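Local coordinates for hypothetical protein (Parabacteroides merdae, PDB 4OO3) that is probably an NAD(P)-dependent oxidoreductase, pairing a Rossmann-type nucleotide-binding fold with a C-terminal mixed beta-sheet domain, at residues Leu207-Thr220 and Asp280-Tyr292. Sequence-based numbering, arbitrary orientation.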
loop_
_atom_site.group_PDB
_atom_site.type_symbol
_atom_site.label_atom_id
_atom_site.label_comp_id
_atom_site.label_asym_id
_atom_site.label_seq_id
_atom_site.Cartn_x
_atom_site.Cartn_y
_atom_site.Cartn_z
ATOM N N LEU A 207 14.656 9.747 0.831
ATOM C CA LEU A 207 14.550 10.734 1.897
ATOM C C LEU A 207 14.269 12.150 1.371
ATOM O O LEU A 207 14.166 13.098 2.156
ATOM C CB LEU A 207 15.825 10.691 2.739
ATOM C CG LEU A 207 16.053 9.341 3.432
ATOM C CD1 LEU A 207 17.407 9.305 4.118
ATOM C CD2 LEU A 207 14.961 9.060 4.449
ATOM N N ASP A 208 14.152 12.287 0.049
ATOM C CA ASP A 208 13.708 13.529 -0.584
ATOM C C ASP A 208 12.205 13.423 -0.830
ATOM O O ASP A 208 11.758 12.688 -1.719
ATOM C CB ASP A 208 14.456 13.753 -1.903
ATOM C CG ASP A 208 14.108 15.082 -2.577
ATOM O OD1 ASP A 208 13.296 15.873 -2.041
ATOM O OD2 ASP A 208 14.661 15.333 -3.666
ATOM N N VAL A 209 11.427 14.161 -0.041
ATOM C CA VAL A 209 9.962 14.098 -0.125
ATOM C C VAL A 209 9.402 14.596 -1.460
ATOM O O VAL A 209 8.238 14.347 -1.762
ATOM C CB VAL A 209 9.266 14.856 1.038
ATOM C CG1 VAL A 209 9.649 14.242 2.382
ATOM C CG2 VAL A 209 9.564 16.356 1.008
ATOM N N ASN A 210 10.216 15.294 -2.253
ATOM C CA ASN A 210 9.807 15.684 -3.605
ATOM C C ASN A 210 9.822 14.507 -4.583
ATOM O O ASN A 210 9.161 14.530 -5.614
ATOM C CB ASN A 210 10.705 16.799 -4.145
ATOM C CG ASN A 210 10.555 18.107 -3.381
ATOM O OD1 ASN A 210 11.539 18.786 -3.106
ATOM N ND2 ASN A 210 9.328 18.466 -3.045
ATOM N N GLN A 211 10.591 13.479 -4.259
ATOM C CA GLN A 211 10.734 12.340 -5.139
ATOM C C GLN A 211 10.035 11.098 -4.601
ATOM O O GLN A 211 9.448 10.327 -5.366
ATOM C CB GLN A 211 12.212 12.074 -5.351
ATOM C CG GLN A 211 12.944 13.267 -5.942
ATOM C CD GLN A 211 14.332 12.905 -6.409
ATOM O OE1 GLN A 211 14.487 12.155 -7.369
ATOM N NE2 GLN A 211 15.350 13.421 -5.728
ATOM N N GLN A 212 10.099 10.905 -3.287
ATOM C CA GLN A 212 9.426 9.787 -2.652
ATOM C C GLN A 212 7.964 10.128 -2.376
ATOM O O GLN A 212 7.111 9.251 -2.397
ATOM C CB GLN A 212 10.153 9.410 -1.356
ATOM C CG GLN A 212 9.505 8.305 -0.539
ATOM C CD GLN A 212 9.335 6.997 -1.295
ATOM O OE1 GLN A 212 10.132 6.651 -2.170
ATOM N NE2 GLN A 212 8.298 6.253 -0.941
ATOM N N GLY A 213 7.683 11.406 -2.141
ATOM C CA GLY A 213 6.400 11.841 -1.596
ATOM C C GLY A 213 6.512 12.051 -0.094
ATOM O O GLY A 213 7.369 11.455 0.563
ATOM N N GLU A 214 5.658 12.905 0.457
ATOM C CA GLU A 214 5.666 13.136 1.899
ATOM C C GLU A 214 5.087 11.933 2.627
ATOM O O GLU A 214 4.359 11.139 2.043
ATOM C CB GLU A 214 4.868 14.393 2.257
ATOM C CG GLU A 214 5.475 15.685 1.725
ATOM C CD GLU A 214 5.531 16.813 2.751
ATOM O OE1 GLU A 214 5.046 16.640 3.897
ATOM O OE2 GLU A 214 6.068 17.892 2.399
ATOM N N GLY A 215 5.390 11.811 3.913
ATOM C CA GLY A 215 4.819 10.724 4.716
ATOM C C GLY A 215 3.298 10.662 4.645
ATOM O O GLY A 215 2.703 9.583 4.590
ATOM N N ILE A 216 2.678 11.838 4.621
ATOM C CA ILE A 216 1.227 11.962 4.633
ATOM C C ILE A 216 0.543 11.468 3.336
ATOM O O ILE A 216 -0.671 11.281 3.323
ATOM C CB ILE A 216 0.819 13.422 4.982
ATOM C CG1 ILE A 216 -0.656 13.522 5.373
ATOM C CG2 ILE A 216 1.120 14.376 3.831
ATOM C CD1 ILE A 216 -1.039 14.898 5.869
ATOM N N VAL A 217 1.303 11.237 2.263
ATOM C CA VAL A 217 0.718 10.773 0.988
ATOM C C VAL A 217 1.187 9.374 0.570
ATOM O O VAL A 217 0.728 8.841 -0.438
ATOM C CB VAL A 217 0.995 11.769 -0.176
ATOM C CG1 VAL A 217 0.657 13.193 0.242
ATOM C CG2 VAL A 217 2.435 11.683 -0.674
ATOM N N ASP A 218 2.082 8.787 1.357
ATOM C CA ASP A 218 2.777 7.561 0.978
ATOM C C ASP A 218 2.103 6.342 1.635
ATOM O O ASP A 218 1.186 5.768 1.065
ATOM C CB ASP A 218 4.263 7.707 1.331
ATOM C CG ASP A 218 5.097 6.507 0.928
ATOM O OD1 ASP A 218 4.582 5.665 0.158
ATOM O OD2 ASP A 218 6.275 6.424 1.374
ATOM N N VAL A 219 2.521 5.962 2.837
ATOM C CA VAL A 219 1.941 4.795 3.513
ATOM C C VAL A 219 0.464 5.016 3.838
ATOM O O VAL A 219 -0.279 4.051 3.924
ATOM C CB VAL A 219 2.749 4.425 4.787
ATOM C CG1 VAL A 219 1.991 3.477 5.717
ATOM C CG2 VAL A 219 4.076 3.806 4.391
ATOM N N THR A 220 0.042 6.277 4.002
ATOM C CA THR A 220 -1.376 6.600 4.250
ATOM C C THR A 220 -2.283 6.061 3.142
ATOM O O THR A 220 -3.467 5.787 3.364
ATOM C CB THR A 220 -1.631 8.122 4.318
ATOM O OG1 THR A 220 -1.135 8.738 3.123
ATOM C CG2 THR A 220 -0.959 8.750 5.539
ATOM N N ASP A 280 23.900 19.981 9.970
ATOM C CA ASP A 280 24.350 18.637 9.620
ATOM C C ASP A 280 23.250 17.584 9.887
ATOM O O ASP A 280 23.512 16.380 9.841
ATOM C CB ASP A 280 25.638 18.303 10.399
ATOM C CG ASP A 280 26.663 17.536 9.570
ATOM O OD1 ASP A 280 26.567 17.516 8.320
ATOM O OD2 ASP A 280 27.587 16.962 10.184
ATOM N N THR A 281 22.021 18.046 10.137
ATOM C CA THR A 281 20.894 17.184 10.491
ATOM C C THR A 281 19.836 17.220 9.390
ATOM O O THR A 281 19.283 18.279 9.092
ATOM C CB THR A 281 20.241 17.654 11.804
ATOM O OG1 THR A 281 21.238 17.742 12.826
ATOM C CG2 THR A 281 19.135 16.691 12.248
ATOM N N LEU A 282 19.551 16.066 8.793
ATOM C CA LEU A 282 18.545 15.981 7.734
ATOM C C LEU A 282 17.155 15.847 8.352
ATOM O O LEU A 282 16.938 14.991 9.206
ATOM C CB LEU A 282 18.844 14.794 6.815
ATOM C CG LEU A 282 17.808 14.437 5.750
ATOM C CD1 LEU A 282 17.656 15.571 4.756
ATOM C CD2 LEU A 282 18.209 13.157 5.045
ATOM N N LYS A 283 16.230 16.703 7.916
ATOM C CA LYS A 283 14.851 16.725 8.412
ATOM C C LYS A 283 13.902 16.316 7.296
ATOM O O LYS A 283 13.718 17.061 6.330
ATOM C CB LYS A 283 14.474 18.128 8.881
ATOM C CG LYS A 283 15.386 18.701 9.941
ATOM C CD LYS A 283 14.982 18.263 11.335
ATOM C CE LYS A 283 15.783 19.010 12.388
ATOM N NZ LYS A 283 14.937 19.354 13.559
ATOM N N VAL A 284 13.290 15.142 7.438
ATOM C CA VAL A 284 12.466 14.557 6.387
ATOM C C VAL A 284 11.023 14.571 6.845
ATOM O O VAL A 284 10.728 14.070 7.931
ATOM C CB VAL A 284 12.888 13.101 6.115
ATOM C CG1 VAL A 284 12.028 12.463 5.025
ATOM C CG2 VAL A 284 14.355 13.050 5.736
ATOM N N TYR A 285 10.133 15.132 6.023
ATOM C CA TYR A 285 8.692 15.146 6.312
ATOM C C TYR A 285 8.039 13.817 5.941
ATOM O O TYR A 285 7.143 13.758 5.096
ATOM C CB TYR A 285 7.991 16.308 5.596
ATOM C CG TYR A 285 8.062 17.634 6.323
ATOM C CD1 TYR A 285 9.118 18.523 6.102
ATOM C CD2 TYR A 285 7.064 18.008 7.224
ATOM C CE1 TYR A 285 9.179 19.741 6.759
ATOM C CE2 TYR A 285 7.116 19.225 7.887
ATOM C CZ TYR A 285 8.175 20.084 7.650
ATOM O OH TYR A 285 8.233 21.287 8.306
ATOM N N CYS A 286 8.494 12.758 6.608
ATOM C CA CYS A 286 8.014 11.395 6.389
ATOM C C CYS A 286 6.945 10.984 7.410
ATOM O O CYS A 286 6.631 9.812 7.531
ATOM C CB CYS A 286 9.194 10.407 6.442
ATOM S SG CYS A 286 10.227 10.520 7.927
ATOM N N ASN A 287 6.391 11.944 8.142
ATOM C CA ASN A 287 5.340 11.661 9.113
ATOM C C ASN A 287 4.125 12.512 8.800
ATOM O O ASN A 287 4.260 13.636 8.328
ATOM C CB ASN A 287 5.813 11.974 10.529
ATOM C CG ASN A 287 7.153 11.359 10.848
ATOM O OD1 ASN A 287 7.253 10.166 11.102
ATOM N ND2 ASN A 287 8.191 12.175 10.847
ATOM N N GLY A 288 2.938 11.974 9.043
ATOM C CA GLY A 288 1.727 12.764 8.903
ATOM C C GLY A 288 0.495 12.033 9.394
ATOM O O GLY A 288 0.534 10.826 9.615
ATOM N N ASP A 289 -0.593 12.773 9.585
ATOM C CA ASP A 289 -1.878 12.165 9.877
ATOM C C ASP A 289 -3.018 12.928 9.222
ATOM O O ASP A 289 -2.853 14.067 8.798
ATOM C CB ASP A 289 -2.103 11.990 11.387
ATOM C CG ASP A 289 -2.071 13.295 12.163
ATOM O OD1 ASP A 289 -2.244 14.381 11.574
ATOM O OD2 ASP A 289 -1.893 13.224 13.394
ATOM N N ILE A 290 -4.166 12.269 9.110
ATOM C CA ILE A 290 -5.331 12.844 8.448
ATOM C C ILE A 290 -6.574 12.495 9.244
ATOM O O ILE A 290 -6.760 11.334 9.622
ATOM C CB ILE A 290 -5.531 12.292 7.015
ATOM C CG1 ILE A 290 -4.185 12.131 6.294
ATOM C CG2 ILE A 290 -6.499 13.186 6.233
ATOM C CD1 ILE A 290 -4.283 11.541 4.898
ATOM N N VAL A 291 -7.399 13.505 9.514
ATOM C CA VAL A 291 -8.763 13.287 9.963
ATOM C C VAL A 291 -9.682 13.745 8.840
ATOM O O VAL A 291 -9.541 14.850 8.323
ATOM C CB VAL A 291 -9.093 14.038 11.266
ATOM C CG1 VAL A 291 -10.545 13.808 11.666
ATOM C CG2 VAL A 291 -8.186 13.565 12.380
ATOM N N TYR A 292 -10.604 12.874 8.454
ATOM C CA TYR A 292 -11.535 13.173 7.386
ATOM C C TYR A 292 -12.848 12.443 7.597
ATOM O O TYR A 292 -12.907 11.433 8.306
ATOM C CB TYR A 292 -10.938 12.785 6.033
ATOM C CG TYR A 292 -10.619 11.308 5.873
ATOM C CD1 TYR A 292 -9.453 10.767 6.402
ATOM C CD2 TYR A 292 -11.473 10.457 5.172
ATOM C CE1 TYR A 292 -9.154 9.419 6.250
ATOM C CE2 TYR A 292 -11.180 9.110 5.013
ATOM C CZ TYR A 292 -10.019 8.595 5.553
ATOM O OH TYR A 292 -9.713 7.256 5.406
HETATM O O HOH W 1 3.897 14.387 5.586
#
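G215 lies directly on the strand at C286, its CA 3.4 Å from C286 C, an approach that a side chain on G215 would block. Its N gives a nearly straight hydrogen bond (2.9 Å, 177°) to Y285 O, arriving in the carbonyl plane on a lone pair; Y285 is the centre of an inverse gamma turn that kinks the strand here. Beside this bond the E214 carboxylate runs alongside the tyrosine, OE1 3.4 Å from Y285 CB, the two planes 33° apart. A water takes the I216 N-H and lies within hydrogen-bonding distance of E214 OE1 and N287 O, bridging loop and strand where they do not bond directly. On one flank, both V284 methyls reach L207 O at 3.6 Å, CG1 also meeting V209 CG1 at 4.0 Å. On the other, I216 sends CG1 anti to the backbone N (chi1 -165°), which brings it 3.9 Å from I290 CG1. T220 OG1 donates to I216 O from above the carbonyl plane. R250, on the neighbouring strand, forms a salt bridge with E214 and a cation-pi contact with Y285. With an alanine at E214, R250 would be likely to lose its carboxylate partner and the water one of the oxygens around it. The loop thus packs on strand 282-294, which runs between strands 243-255 and 297-306 in the C-terminal mixed sheet, with helix 419-439 touching E214, I216, T220 and I290.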